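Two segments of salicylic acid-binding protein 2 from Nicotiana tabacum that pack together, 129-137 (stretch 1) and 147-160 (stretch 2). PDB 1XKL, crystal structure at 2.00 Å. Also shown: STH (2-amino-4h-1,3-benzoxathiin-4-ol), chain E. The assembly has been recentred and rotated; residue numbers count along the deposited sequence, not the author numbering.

Stretch 1 129-137: ENWLDTQFL
Stretch 2 (147-160) TSMFFGPKFLAHKL

Asp-133 ties stretch 1 to the start of the helix in stretch 2. Its CA-to-CB bond points toward stretch 2, with chi1 p (59°). Asp-133 OD1 accepts from Lys-154 N at 2.8 Å, and Asp-133 OD2 accepts from Phe-155 N at 2.9 Å. Both amides lie in the first turn of helix 153-160, where no earlier carbonyl of the helix is available to them. The carboxylate fills that place. Gly-152 is the N-cap residue, and its CA lies 3.2 Å from Asp-133 OD2. A CB on Gly-152 would fall about 2.3 Å from Asp-133 CG, a clash. The absent side chain leaves room for the acid.

Lys-159 makes the second polar link, from further along the helix. Lys-159 NZ donates to Asn-130 OD1 at 2.8 Å. The lysine has chi angles m, m, t, t; Asn-130 has chi1 t. Lys-159 NZ also donates to water 1 at 2.8 Å, and water 1 donates to Glu-129 O at 2.9 Å.

The backbones pair as antiparallel strands, 135-137 with 147-150. Their directions differ by 163°, and the axes approach to 4.7 Å. Gln-135 and Phe-150 form a hydrogen-bonded pair: Gln-135 N to Phe-150 O is 2.9 Å, and Phe-150 N to Gln-135 O is 2.9 Å. Phe-136 faces Met-149 as the non-hydrogen-bonded pair, CA to CA 4.8 Å. Leu-137 and Ser-148 pair again: Leu-137 N to Ser-148 O is 3.1 Å, and Ser-148 N to Leu-137 O is 2.7 Å. Between these bonds, Phe-136 CA comes within 3.2 Å of Ser-148 O in a CA-H...O contact. Water 2 donates to Gln-135 O at 2.8 Å and lies 2.6 Å from Ser-148 OG.

Before its strand, stretch 1 folds through two turns. A type I turn spans Glu-129 to Leu-132. A type II' turn from Trp-131 to Thr-134 overlaps it, with Leu-132 at phi/psi 51/-121. Trp-131 O accepts from Thr-134 N at 2.9 Å and from Thr-134 OG1 at 2.7 Å. Thr-134 (chi1 m) sets OG1 over one face of the Phe-155 ring, 3.2 Å from Phe-155 CG.

The aromatic packing builds on this turn. The CA-to-CB bond of Phe-155 (chi1 t) points toward stretch 1. Its ring and the six-membered ring of Trp-131 (chi1 m) are near parallel, at 20°, but slid apart, with centroids 5.5 Å apart. Met-149 is selenomethionine, with chi angles t, t, p. Met-149 SE lies 3.7 Å from Trp-131 CZ3. Phe-136 (chi1 m) shares its face of the sheet and brings CE1 to 3.6 Å from Met-149 CG. Gln-135, Leu-137, Ser-148 and Phe-150 point to the other face. Leu-132 (m, t) rests on the helix, with CD1 3.7 Å from Phe-155 CA. The ligand STH meets both stretches: Trp-131 CH2 is 3.6 Å from STH C5, and Phe-151 CZ is 3.6 Å from STH C2.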

# COMPACT_ATOMS: atom_id res chain seq x y z
N GLU A 129 -17.80 27.05 4.89
CA GLU A 129 -18.49 25.77 4.99
C GLU A 129 -19.09 25.32 3.67
O GLU A 129 -19.56 24.19 3.54
CB GLU A 129 -19.59 25.81 6.05
CG GLU A 129 -19.09 26.15 7.44
CD GLU A 129 -19.96 25.55 8.53
OE1 GLU A 129 -21.19 25.79 8.52
OE2 GLU A 129 -19.41 24.84 9.40
N ASN A 130 -19.10 26.22 2.69
CA ASN A 130 -19.65 25.87 1.38
C ASN A 130 -18.69 24.91 0.68
O ASN A 130 -19.07 24.24 -0.27
CB ASN A 130 -19.83 27.13 0.52
CG ASN A 130 -20.79 26.91 -0.63
OD1 ASN A 130 -21.98 26.67 -0.42
ND2 ASN A 130 -20.29 27.00 -1.87
N TRP A 131 -17.45 24.83 1.17
CA TRP A 131 -16.44 23.96 0.58
C TRP A 131 -16.56 22.49 0.94
O TRP A 131 -15.99 21.62 0.27
CB TRP A 131 -15.03 24.45 0.94
CG TRP A 131 -14.69 25.77 0.32
CD1 TRP A 131 -14.62 26.98 0.95
CD2 TRP A 131 -14.40 26.02 -1.06
NE1 TRP A 131 -14.31 27.97 0.05
CE2 TRP A 131 -14.17 27.41 -1.19
CE3 TRP A 131 -14.32 25.21 -2.20
CZ2 TRP A 131 -13.87 28.01 -2.42
CZ3 TRP A 131 -14.02 25.81 -3.42
CH2 TRP A 131 -13.79 27.20 -3.52
N LEU A 132 -17.29 22.21 2.02
CA LEU A 132 -17.50 20.85 2.48
C LEU A 132 -16.20 20.06 2.63
O LEU A 132 -15.31 20.46 3.37
CB LEU A 132 -18.46 20.11 1.54
CG LEU A 132 -19.89 20.64 1.46
CD1 LEU A 132 -20.73 19.72 0.58
CD2 LEU A 132 -20.49 20.72 2.85
N ASP A 133 -16.09 18.95 1.91
CA ASP A 133 -14.90 18.13 2.01
C ASP A 133 -13.80 18.48 1.01
O ASP A 133 -12.94 17.64 0.72
CB ASP A 133 -15.28 16.66 1.84
CG ASP A 133 -15.95 16.39 0.51
OD1 ASP A 133 -16.21 15.21 0.22
OD2 ASP A 133 -16.20 17.36 -0.24
N THR A 134 -13.81 19.70 0.50
CA THR A 134 -12.78 20.12 -0.45
C THR A 134 -11.44 20.28 0.27
O THR A 134 -11.39 20.79 1.38
CB THR A 134 -13.16 21.46 -1.11
OG1 THR A 134 -14.36 21.29 -1.88
CG2 THR A 134 -12.04 21.94 -2.01
N GLN A 135 -10.36 19.84 -0.38
CA GLN A 135 -9.03 19.92 0.22
C GLN A 135 -8.16 21.06 -0.27
O GLN A 135 -7.93 21.22 -1.47
CB GLN A 135 -8.25 18.62 -0.02
CG GLN A 135 -8.77 17.40 0.71
CD GLN A 135 -7.75 16.28 0.68
OE1 GLN A 135 -6.66 16.40 1.25
NE2 GLN A 135 -8.09 15.18 0.01
N PHE A 136 -7.64 21.84 0.67
CA PHE A 136 -6.76 22.95 0.35
C PHE A 136 -5.40 22.65 0.98
O PHE A 136 -5.22 22.78 2.20
CB PHE A 136 -7.34 24.25 0.92
CG PHE A 136 -8.48 24.80 0.11
CD1 PHE A 136 -8.24 25.50 -1.06
CD2 PHE A 136 -9.80 24.60 0.51
CE1 PHE A 136 -9.28 25.99 -1.84
CE2 PHE A 136 -10.86 25.08 -0.26
CZ PHE A 136 -10.60 25.78 -1.44
N LEU A 137 -4.44 22.23 0.16
CA LEU A 137 -3.11 21.89 0.66
C LEU A 137 -2.04 22.81 0.09
O LEU A 137 -2.10 23.22 -1.07
CB LEU A 137 -2.77 20.44 0.30
CG LEU A 137 -3.76 19.37 0.78
CD1 LEU A 137 -3.44 18.05 0.10
CD2 LEU A 137 -3.70 19.23 2.30
N THR A 147 -1.07 27.19 -3.12
CA THR A 147 -2.10 26.34 -2.55
C THR A 147 -2.84 25.54 -3.62
O THR A 147 -3.16 26.07 -4.69
CB THR A 147 -3.14 27.19 -1.78
OG1 THR A 147 -2.48 27.91 -0.73
CG2 THR A 147 -4.23 26.32 -1.18
N SER A 148 -3.10 24.26 -3.35
CA SER A 148 -3.82 23.42 -4.30
C SER A 148 -5.25 23.24 -3.81
O SER A 148 -5.51 23.27 -2.60
CB SER A 148 -3.13 22.05 -4.45
OG SER A 148 -3.16 21.32 -3.23
N MSE A 149 -6.18 23.06 -4.75
CA MSE A 149 -7.59 22.87 -4.42
C MSE A 149 -8.06 21.55 -5.03
O MSE A 149 -7.85 21.31 -6.22
CB MSE A 149 -8.41 24.04 -4.98
CG MSE A 149 -9.91 23.94 -4.73
SE MSE A 149 -10.88 25.48 -5.42
CE MSE A 149 -10.48 25.24 -7.30
N PHE A 150 -8.68 20.71 -4.22
CA PHE A 150 -9.15 19.41 -4.70
C PHE A 150 -10.56 19.13 -4.20
O PHE A 150 -10.76 18.84 -3.02
CB PHE A 150 -8.20 18.30 -4.25
CG PHE A 150 -8.54 16.93 -4.78
CD1 PHE A 150 -8.98 16.76 -6.09
CD2 PHE A 150 -8.39 15.80 -3.98
CE1 PHE A 150 -9.26 15.49 -6.59
CE2 PHE A 150 -8.67 14.52 -4.47
CZ PHE A 150 -9.10 14.37 -5.78
N PHE A 151 -11.53 19.23 -5.10
CA PHE A 151 -12.93 18.99 -4.74
C PHE A 151 -13.11 17.59 -4.15
O PHE A 151 -12.50 16.63 -4.61
CB PHE A 151 -13.84 19.13 -5.97
CG PHE A 151 -13.81 20.49 -6.60
CD1 PHE A 151 -13.52 21.62 -5.83
CD2 PHE A 151 -14.11 20.66 -7.95
CE1 PHE A 151 -13.54 22.89 -6.40
CE2 PHE A 151 -14.13 21.93 -8.53
CZ PHE A 151 -13.84 23.05 -7.75
N GLY A 152 -13.93 17.51 -3.11
CA GLY A 152 -14.20 16.23 -2.48
C GLY A 152 -15.52 15.71 -3.01
O GLY A 152 -16.26 16.45 -3.67
N PRO A 153 -15.86 14.43 -2.76
CA PRO A 153 -17.11 13.83 -3.23
C PRO A 153 -18.39 14.53 -2.75
O PRO A 153 -19.35 14.67 -3.52
CB PRO A 153 -17.01 12.39 -2.74
CG PRO A 153 -16.11 12.50 -1.53
CD PRO A 153 -15.06 13.45 -2.01
N LYS A 154 -18.41 14.96 -1.49
CA LYS A 154 -19.56 15.66 -0.93
C LYS A 154 -19.75 16.98 -1.66
O LYS A 154 -20.86 17.33 -2.08
CB LYS A 154 -19.34 15.93 0.57
CG LYS A 154 -18.99 14.71 1.42
CD LYS A 154 -20.14 13.71 1.42
CE LYS A 154 -19.81 12.48 2.27
NZ LYS A 154 -19.62 12.81 3.73
N PHE A 155 -18.66 17.73 -1.81
CA PHE A 155 -18.71 19.02 -2.48
C PHE A 155 -19.25 18.88 -3.89
O PHE A 155 -20.05 19.71 -4.34
CB PHE A 155 -17.32 19.66 -2.53
CG PHE A 155 -17.29 21.02 -3.16
CD1 PHE A 155 -16.82 21.20 -4.46
CD2 PHE A 155 -17.73 22.14 -2.46
CE1 PHE A 155 -16.77 22.47 -5.04
CE2 PHE A 155 -17.70 23.41 -3.03
CZ PHE A 155 -17.22 23.58 -4.32
N LEU A 156 -18.83 17.84 -4.59
CA LEU A 156 -19.31 17.63 -5.95
C LEU A 156 -20.80 17.31 -5.97
O LEU A 156 -21.56 17.89 -6.74
CB LEU A 156 -18.56 16.48 -6.63
CG LEU A 156 -17.09 16.66 -6.97
CD1 LEU A 156 -16.54 15.34 -7.48
CD2 LEU A 156 -16.92 17.77 -8.03
N ALA A 157 -21.22 16.40 -5.10
CA ALA A 157 -22.61 15.98 -5.07
C ALA A 157 -23.63 17.00 -4.57
O ALA A 157 -24.75 17.06 -5.07
CB ALA A 157 -22.74 14.71 -4.25
N HIS A 158 -23.23 17.81 -3.59
CA HIS A 158 -24.12 18.80 -3.00
C HIS A 158 -23.95 20.24 -3.45
O HIS A 158 -24.84 21.07 -3.24
CB HIS A 158 -24.02 18.73 -1.47
CG HIS A 158 -24.56 17.47 -0.88
ND1 HIS A 158 -23.75 16.41 -0.50
CD2 HIS A 158 -25.82 17.08 -0.60
CE1 HIS A 158 -24.50 15.44 -0.01
NE2 HIS A 158 -25.76 15.82 -0.06
N LYS A 159 -22.81 20.56 -4.05
CA LYS A 159 -22.58 21.93 -4.48
C LYS A 159 -22.39 22.10 -5.98
O LYS A 159 -22.57 23.20 -6.51
CB LYS A 159 -21.36 22.50 -3.75
CG LYS A 159 -21.50 22.51 -2.23
CD LYS A 159 -22.63 23.40 -1.77
CE LYS A 159 -22.61 23.58 -0.26
NZ LYS A 159 -23.69 24.49 0.22
N LEU A 160 -22.05 21.02 -6.67
CA LEU A 160 -21.83 21.13 -8.10
C LEU A 160 -22.76 20.30 -8.98
O LEU A 160 -23.21 20.77 -10.03
CB LEU A 160 -20.36 20.77 -8.41
CG LEU A 160 -19.24 21.60 -7.77
CD1 LEU A 160 -17.92 21.32 -8.51
CD2 LEU A 160 -19.56 23.07 -7.84
C8 STH E . -13.63 26.69 -9.78
O8 STH E . -12.52 27.46 -9.64
C1 STH E . -14.72 26.67 -8.75
C2 STH E . -15.90 25.80 -8.95
C3 STH E . -16.93 25.79 -7.97
C4 STH E . -16.81 26.58 -6.78
C5 STH E . -15.67 27.41 -6.58
C6 STH E . -14.64 27.45 -7.54
C7 STH E . -15.22 25.28 -11.23
O2 STH E . -16.05 25.01 -10.12
N7 STH E . -15.10 24.11 -11.97
S7 STH E . -13.76 25.91 -10.94
O HOH W 1 -22.36 24.34 2.73
O HOH W 2 -5.52 20.29 -2.62